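Local atomic coordinates of DUF5638 domain-containing protein (Legionella pneumophila subsp. pneumophila, PDB entry 5L1A), a protein that is of unknown function, an all-helical DUF5638 domain forming the N-terminal part of a longer protein that is probably anchored in a membrane. Residues T20-F25 with E64-F69; Y44-A49 with V101-F106. All coordinates share one frame; numbering follows the deposited sequence.

Contact 1: residues T20-F25 with E64-F69; sequences TQLNQF and EEYENF. With I3C (5-amino-2,4,6-triiodobenzene-1,3-dicarboxylic acid), chain B; I3C (5-amino-2,4,6-triiodobenzene-1,3-dicarboxylic acid), chain E.
Leu22 reaches from helix 8-25 into the angle between two aromatic side chains of helix 56-77, and a single methyl group, CD1, does the touching. It lies near the plane of both rings, so each ring meets it with an edge. On the Tyr66 side, Leu22 CD1 sits 3.7 Å from the phenolic OH. On the other, Leu22 CD1 is 4.3 Å from CE2 of Phe69. The ends of Tyr66 and Phe69 come nearer to the leucine than their bases do, and all three residues are in the interior. With no hydrogen bond between the segments, the contact is a small apolar junction in the core of a compact bundle of helices. The Tyr66 hydroxyl is nonetheless satisfied, by Asp19 OD1 one turn before Leu22, while Leu39 and Lys43 of helix 33-51 also pack on the leucine. Glu65 meets two bound ligands instead. Its extended side chain, with CG anti to N (chi1 -176°), carries Glu65 OE1 to the amino group N13 of the triiodinated ligand of chain E, a 3.1 Å hydrogen bond bent to 135°. Glu65 CG lies 3.4 Å from O11 of the chain B ligand.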
# COMPACT_ATOMS: atom_id res chain seq x y z
N THR A 20 7.21 1.61 7.15
CA THR A 20 7.39 1.66 8.60
C THR A 20 6.05 1.74 9.31
O THR A 20 5.86 1.10 10.36
CB THR A 20 8.26 2.87 8.98
OG1 THR A 20 9.51 2.78 8.29
CG2 THR A 20 8.50 2.92 10.48
N GLN A 21 5.12 2.52 8.77
CA GLN A 21 3.80 2.64 9.38
C GLN A 21 3.06 1.30 9.38
O GLN A 21 2.33 1.00 10.33
CB GLN A 21 2.97 3.70 8.65
CG GLN A 21 1.63 3.97 9.28
CD GLN A 21 1.75 4.50 10.69
OE1 GLN A 21 2.08 5.66 10.90
NE2 GLN A 21 1.50 3.64 11.67
N LEU A 22 3.25 0.49 8.34
CA LEU A 22 2.64 -0.83 8.31
C LEU A 22 3.21 -1.72 9.41
O LEU A 22 2.47 -2.41 10.11
CB LEU A 22 2.83 -1.48 6.94
CG LEU A 22 1.65 -1.44 5.98
CD1 LEU A 22 1.97 -2.19 4.70
CD2 LEU A 22 0.38 -1.99 6.63
N ASN A 23 4.54 -1.71 9.58
CA ASN A 23 5.15 -2.50 10.64
C ASN A 23 4.64 -2.08 12.01
O ASN A 23 4.35 -2.93 12.86
CB ASN A 23 6.68 -2.39 10.58
CG ASN A 23 7.26 -2.93 9.30
OD1 ASN A 23 6.58 -3.61 8.53
ND2 ASN A 23 8.53 -2.63 9.05
N GLN A 24 4.53 -0.77 12.25
CA GLN A 24 4.11 -0.29 13.56
C GLN A 24 2.65 -0.62 13.84
O GLN A 24 2.27 -0.77 15.01
CB GLN A 24 4.35 1.22 13.67
CG GLN A 24 5.82 1.60 13.66
CD GLN A 24 6.03 3.10 13.70
OE1 GLN A 24 5.14 3.88 13.35
NE2 GLN A 24 7.22 3.52 14.12
N PHE A 25 1.82 -0.73 12.80
CA PHE A 25 0.45 -1.21 12.98
C PHE A 25 0.45 -2.59 13.63
O PHE A 25 -0.25 -2.82 14.62
CB PHE A 25 -0.27 -1.26 11.63
CG PHE A 25 -0.74 0.08 11.13
CD1 PHE A 25 -0.97 1.13 12.00
CD2 PHE A 25 -0.95 0.28 9.77
CE1 PHE A 25 -1.40 2.36 11.54
CE2 PHE A 25 -1.38 1.51 9.30
CZ PHE A 25 -1.60 2.55 10.18
N GLU A 64 1.26 8.27 -3.57
CA GLU A 64 -0.04 8.68 -3.06
C GLU A 64 -0.97 7.49 -2.88
O GLU A 64 -1.74 7.44 -1.91
CB GLU A 64 -0.67 9.72 -3.98
CG GLU A 64 0.02 11.07 -3.95
CD GLU A 64 -0.48 12.02 -5.02
OE1 GLU A 64 -1.25 11.57 -5.90
OE2 GLU A 64 -0.09 13.20 -5.00
N GLU A 65 -0.92 6.53 -3.80
CA GLU A 65 -1.79 5.36 -3.70
C GLU A 65 -1.42 4.52 -2.48
O GLU A 65 -2.31 4.00 -1.79
CB GLU A 65 -1.71 4.53 -4.98
CG GLU A 65 -2.65 3.34 -5.00
CD GLU A 65 -2.22 2.28 -5.99
OE1 GLU A 65 -1.04 2.31 -6.40
OE2 GLU A 65 -3.04 1.41 -6.34
N TYR A 66 -0.13 4.36 -2.21
CA TYR A 66 0.32 3.65 -1.02
C TYR A 66 -0.11 4.38 0.25
O TYR A 66 -0.49 3.76 1.24
CB TYR A 66 1.84 3.49 -1.07
CG TYR A 66 2.42 2.41 -0.19
CD1 TYR A 66 1.60 1.55 0.54
CD2 TYR A 66 3.79 2.24 -0.10
CE1 TYR A 66 2.15 0.56 1.35
CE2 TYR A 66 4.35 1.26 0.70
CZ TYR A 66 3.52 0.42 1.42
OH TYR A 66 4.09 -0.55 2.21
N GLU A 67 -0.06 5.72 0.22
CA GLU A 67 -0.44 6.49 1.40
C GLU A 67 -1.93 6.37 1.70
O GLU A 67 -2.32 6.24 2.87
CB GLU A 67 -0.04 7.95 1.21
CG GLU A 67 1.45 8.18 1.29
CD GLU A 67 1.88 9.47 0.64
OE1 GLU A 67 1.08 10.06 -0.12
OE2 GLU A 67 3.02 9.90 0.89
N ASN A 68 -2.77 6.43 0.67
CA ASN A 68 -4.20 6.23 0.87
C ASN A 68 -4.49 4.83 1.39
O ASN A 68 -5.37 4.64 2.24
CB ASN A 68 -4.97 6.49 -0.43
CG ASN A 68 -4.91 7.94 -0.87
OD1 ASN A 68 -4.89 8.85 -0.04
ND2 ASN A 68 -4.88 8.15 -2.18
N PHE A 69 -3.75 3.83 0.90
CA PHE A 69 -3.92 2.47 1.41
C PHE A 69 -3.58 2.40 2.89
O PHE A 69 -4.28 1.72 3.66
CB PHE A 69 -3.05 1.50 0.61
CG PHE A 69 -2.93 0.13 1.23
CD1 PHE A 69 -3.91 -0.82 1.05
CD2 PHE A 69 -1.81 -0.20 1.99
CE1 PHE A 69 -3.80 -2.08 1.62
CE2 PHE A 69 -1.69 -1.45 2.57
CZ PHE A 69 -2.69 -2.40 2.38
I3 I3C B . -7.98 10.21 -8.57
I2 I3C B . -8.78 6.47 -3.76
I1 I3C B . -4.43 5.21 -7.91
O8 I3C B . -4.63 8.74 -9.20
O9 I3C B . -6.04 7.51 -10.34
C10 I3C B . -6.29 4.86 -5.23
N13 I3C B . -9.18 8.95 -5.80
C1 I3C B . -6.35 7.65 -8.00
C6 I3C B . -7.45 8.50 -7.50
C5 I3C B . -8.17 8.17 -6.26
C4 I3C B . -7.78 6.96 -5.51
C3 I3C B . -6.68 6.09 -5.99
C2 I3C B . -5.97 6.44 -7.23
C7 I3C B . -5.62 7.99 -9.26
O11 I3C B . -5.49 4.97 -4.28
O12 I3C B . -6.78 3.75 -5.57
I3 I3C E . -1.12 3.82 -9.18
I2 I3C E . 1.22 -1.91 -10.23
I1 I3C E . -2.12 0.95 -14.51
O8 I3C E . -1.68 4.18 -12.90
O9 I3C E . -3.47 3.35 -11.95
C10 I3C E . -0.29 -1.43 -13.03
N13 I3C E . 0.51 0.95 -8.68
C1 I3C E . -1.44 2.12 -11.74
C6 I3C E . -0.84 2.13 -10.38
C5 I3C E . -0.05 0.95 -9.91
C4 I3C E . 0.13 -0.22 -10.81
C3 I3C E . -0.48 -0.23 -12.16
C2 I3C E . -1.27 0.94 -12.62
C7 I3C E . -2.25 3.29 -12.22
O11 I3C E . -1.08 -2.39 -12.90
O12 I3C E . 0.64 -1.45 -13.87

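Contact 2: residues Y44-A49 with V101-F106; sequences YFYNSA and VIIANF. With I3C (5-amino-2,4,6-triiodobenzene-1,3-dicarboxylic acid), chain E; I3C (5-amino-2,4,6-triiodobenzene-1,3-dicarboxylic acid), chain D.
Ile103 and Tyr46 meet at about a right angle where helix 97-110 passes helix 33-51 in the helical bundle of the DUF5638 domain. The two short segments run roughly antiparallel, at 140°, and their axes come no closer than 12.6 Å, a wide spacing spanned by long side chains. Ile103 sets CG1 anti to its carbonyl carbon (chi1 -70°) and then extends, which brings CD1 to 3.4 Å from the Tyr46 OH. Ile103 CD1 only grazes Phe45, 4.5 Å from CE2. Ile102, one residue earlier, uses its own CD1 at the end of an extended chain, 4.2 Å from Phe45 CB, near the root of the phenylalanine rather than at its far end. Phe45 and Tyr46 take different first torsions from consecutive positions: CG of Phe45 is anti to N, whereas CG of Tyr46 lies beside N and anti to the carbonyl carbon. Phe45 CD2 stands 3.6 Å above the centre of the Tyr46 ring, with the Phe45 ring directing an edge at the tyrosine. Ile103 is also packed by Ile90 of helix 83-90. CE1 of Phe45 and the methyl of Ala49 border the pocket of the chain E ligand, seen in the crystal: iodine I2 lies 3.9 Å from Phe45 CE1, and the amino nitrogen N13 is 3.5 Å from Ala49 CB.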
# COMPACT_ATOMS: atom_id res chain seq x y z
N TYR A 44 5.63 -5.46 -1.16
CA TYR A 44 6.25 -5.73 -2.45
C TYR A 44 5.46 -5.11 -3.59
O TYR A 44 6.05 -4.61 -4.55
CB TYR A 44 6.41 -7.24 -2.64
CG TYR A 44 6.91 -7.65 -4.00
CD1 TYR A 44 8.27 -7.65 -4.28
CD2 TYR A 44 6.03 -8.06 -4.99
CE1 TYR A 44 8.74 -8.03 -5.53
CE2 TYR A 44 6.48 -8.44 -6.23
CZ TYR A 44 7.84 -8.43 -6.50
OH TYR A 44 8.28 -8.81 -7.74
N PHE A 45 4.13 -5.12 -3.50
CA PHE A 45 3.29 -4.57 -4.57
C PHE A 45 3.55 -3.08 -4.78
O PHE A 45 3.71 -2.62 -5.91
CB PHE A 45 1.82 -4.83 -4.26
CG PHE A 45 0.87 -4.11 -5.18
CD1 PHE A 45 0.58 -4.62 -6.43
CD2 PHE A 45 0.27 -2.92 -4.80
CE1 PHE A 45 -0.29 -3.95 -7.28
CE2 PHE A 45 -0.59 -2.25 -5.64
CZ PHE A 45 -0.87 -2.77 -6.88
N TYR A 46 3.58 -2.30 -3.70
CA TYR A 46 3.71 -0.86 -3.85
C TYR A 46 5.15 -0.45 -4.13
O TYR A 46 5.40 0.43 -4.96
CB TYR A 46 3.18 -0.14 -2.62
CG TYR A 46 1.68 -0.21 -2.50
CD1 TYR A 46 0.86 0.57 -3.30
CD2 TYR A 46 1.08 -1.06 -1.58
CE1 TYR A 46 -0.52 0.51 -3.20
CE2 TYR A 46 -0.30 -1.13 -1.46
CZ TYR A 46 -1.09 -0.34 -2.27
OH TYR A 46 -2.46 -0.41 -2.16
N ASN A 47 6.11 -1.08 -3.46
CA ASN A 47 7.51 -0.77 -3.71
C ASN A 47 7.91 -1.14 -5.14
O ASN A 47 8.59 -0.36 -5.82
CB ASN A 47 8.40 -1.48 -2.69
CG ASN A 47 8.51 -0.72 -1.38
OD1 ASN A 47 9.36 0.16 -1.24
ND2 ASN A 47 7.65 -1.04 -0.43
N SER A 48 7.50 -2.32 -5.62
CA SER A 48 7.82 -2.70 -6.99
C SER A 48 7.15 -1.78 -8.00
O SER A 48 7.72 -1.50 -9.06
CB SER A 48 7.42 -4.15 -7.27
OG SER A 48 8.09 -5.05 -6.41
N ALA A 49 5.93 -1.32 -7.70
CA ALA A 49 5.24 -0.43 -8.63
C ALA A 49 5.93 0.92 -8.73
O ALA A 49 5.97 1.52 -9.81
CB ALA A 49 3.78 -0.26 -8.20
N VAL A 101 -7.53 -8.37 -5.45
CA VAL A 101 -7.66 -9.55 -4.60
C VAL A 101 -6.81 -9.40 -3.34
O VAL A 101 -7.29 -9.63 -2.23
CB VAL A 101 -7.28 -10.81 -5.39
CG1 VAL A 101 -7.23 -12.02 -4.46
CG2 VAL A 101 -8.27 -11.05 -6.52
N ILE A 102 -5.54 -9.01 -3.50
CA ILE A 102 -4.66 -8.94 -2.34
C ILE A 102 -5.03 -7.77 -1.44
O ILE A 102 -4.87 -7.85 -0.22
CB ILE A 102 -3.19 -8.87 -2.79
CG1 ILE A 102 -2.91 -7.60 -3.59
CG2 ILE A 102 -2.82 -10.10 -3.61
CD1 ILE A 102 -1.49 -7.48 -4.08
N ILE A 103 -5.53 -6.67 -2.01
CA ILE A 103 -5.88 -5.51 -1.19
C ILE A 103 -7.18 -5.75 -0.44
O ILE A 103 -7.31 -5.38 0.74
CB ILE A 103 -5.95 -4.25 -2.07
CG1 ILE A 103 -4.55 -3.85 -2.54
CG2 ILE A 103 -6.58 -3.11 -1.30
CD1 ILE A 103 -4.54 -2.72 -3.55
N ALA A 104 -8.17 -6.37 -1.09
CA ALA A 104 -9.41 -6.69 -0.40
C ALA A 104 -9.18 -7.72 0.69
O ALA A 104 -9.74 -7.62 1.79
CB ALA A 104 -10.46 -7.18 -1.39
N ASN A 105 -8.36 -8.74 0.41
CA ASN A 105 -8.05 -9.74 1.43
C ASN A 105 -7.33 -9.12 2.62
O ASN A 105 -7.60 -9.48 3.77
CB ASN A 105 -7.22 -10.87 0.82
CG ASN A 105 -6.74 -11.87 1.86
OD1 ASN A 105 -5.66 -11.71 2.43
ND2 ASN A 105 -7.54 -12.90 2.10
N PHE A 106 -6.41 -8.18 2.36
CA PHE A 106 -5.69 -7.57 3.47
C PHE A 106 -6.60 -6.71 4.34
O PHE A 106 -6.41 -6.66 5.56
CB PHE A 106 -4.51 -6.74 2.95
CG PHE A 106 -3.53 -6.34 4.03
CD1 PHE A 106 -2.57 -7.23 4.48
CD2 PHE A 106 -3.58 -5.07 4.58
CE1 PHE A 106 -1.67 -6.86 5.47
CE2 PHE A 106 -2.68 -4.69 5.57
CZ PHE A 106 -1.72 -5.58 6.02
I3 I3C E . -1.12 3.82 -9.18
I2 I3C E . 1.22 -1.91 -10.23
I1 I3C E . -2.12 0.95 -14.51
O8 I3C E . -1.68 4.18 -12.90
O9 I3C E . -3.47 3.35 -11.95
C10 I3C E . -0.29 -1.43 -13.03
N13 I3C E . 0.51 0.95 -8.68
C1 I3C E . -1.44 2.12 -11.74
C6 I3C E . -0.84 2.13 -10.38
C5 I3C E . -0.05 0.95 -9.91
C4 I3C E . 0.13 -0.22 -10.81
C3 I3C E . -0.48 -0.23 -12.16
C2 I3C E . -1.27 0.94 -12.62
C7 I3C E . -2.25 3.29 -12.22
O11 I3C E . -1.08 -2.39 -12.90
O12 I3C E . 0.64 -1.45 -13.87
I3 I3C D . -11.54 -8.43 -4.72
I2 I3C D . -12.53 -14.20 -6.58
I1 I3C D . -14.22 -9.38 -10.14
O8 I3C D . -12.05 -7.20 -8.28
O9 I3C D . -13.89 -7.11 -7.09
C10 I3C D . -13.81 -12.58 -9.23
N13 I3C D . -11.61 -11.68 -4.77
C1 I3C D . -12.86 -9.23 -7.38
C6 I3C D . -12.26 -9.76 -6.14
C5 I3C D . -12.16 -11.22 -5.91
C4 I3C D . -12.68 -12.15 -6.94
C3 I3C D . -13.29 -11.63 -8.19
C2 I3C D . -13.37 -10.16 -8.40
C7 I3C D . -12.94 -7.75 -7.60
O11 I3C D . -15.02 -12.58 -9.51
O12 I3C D . -13.00 -13.36 -9.78

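Contacts 1 and 2 show how separate helix pairs can share one core: their centres are 11 Å apart, and Tyr46 of contact 2 joins them. Its ring stacks on that of Tyr66, with Tyr46 CD2 3.4 Å from Tyr66 CD1, and meets the Phe69 ring with the planes at about 40°. A second bridge runs from Phe69 CZ to Phe106 CD2, 3.6 Å apart. The chain E ligand touches both contacts. Tyr46 CE1 packs 3.7 Å from Glu65 CD, so the acidic side chain beside that ligand rests against the shared aromatic core.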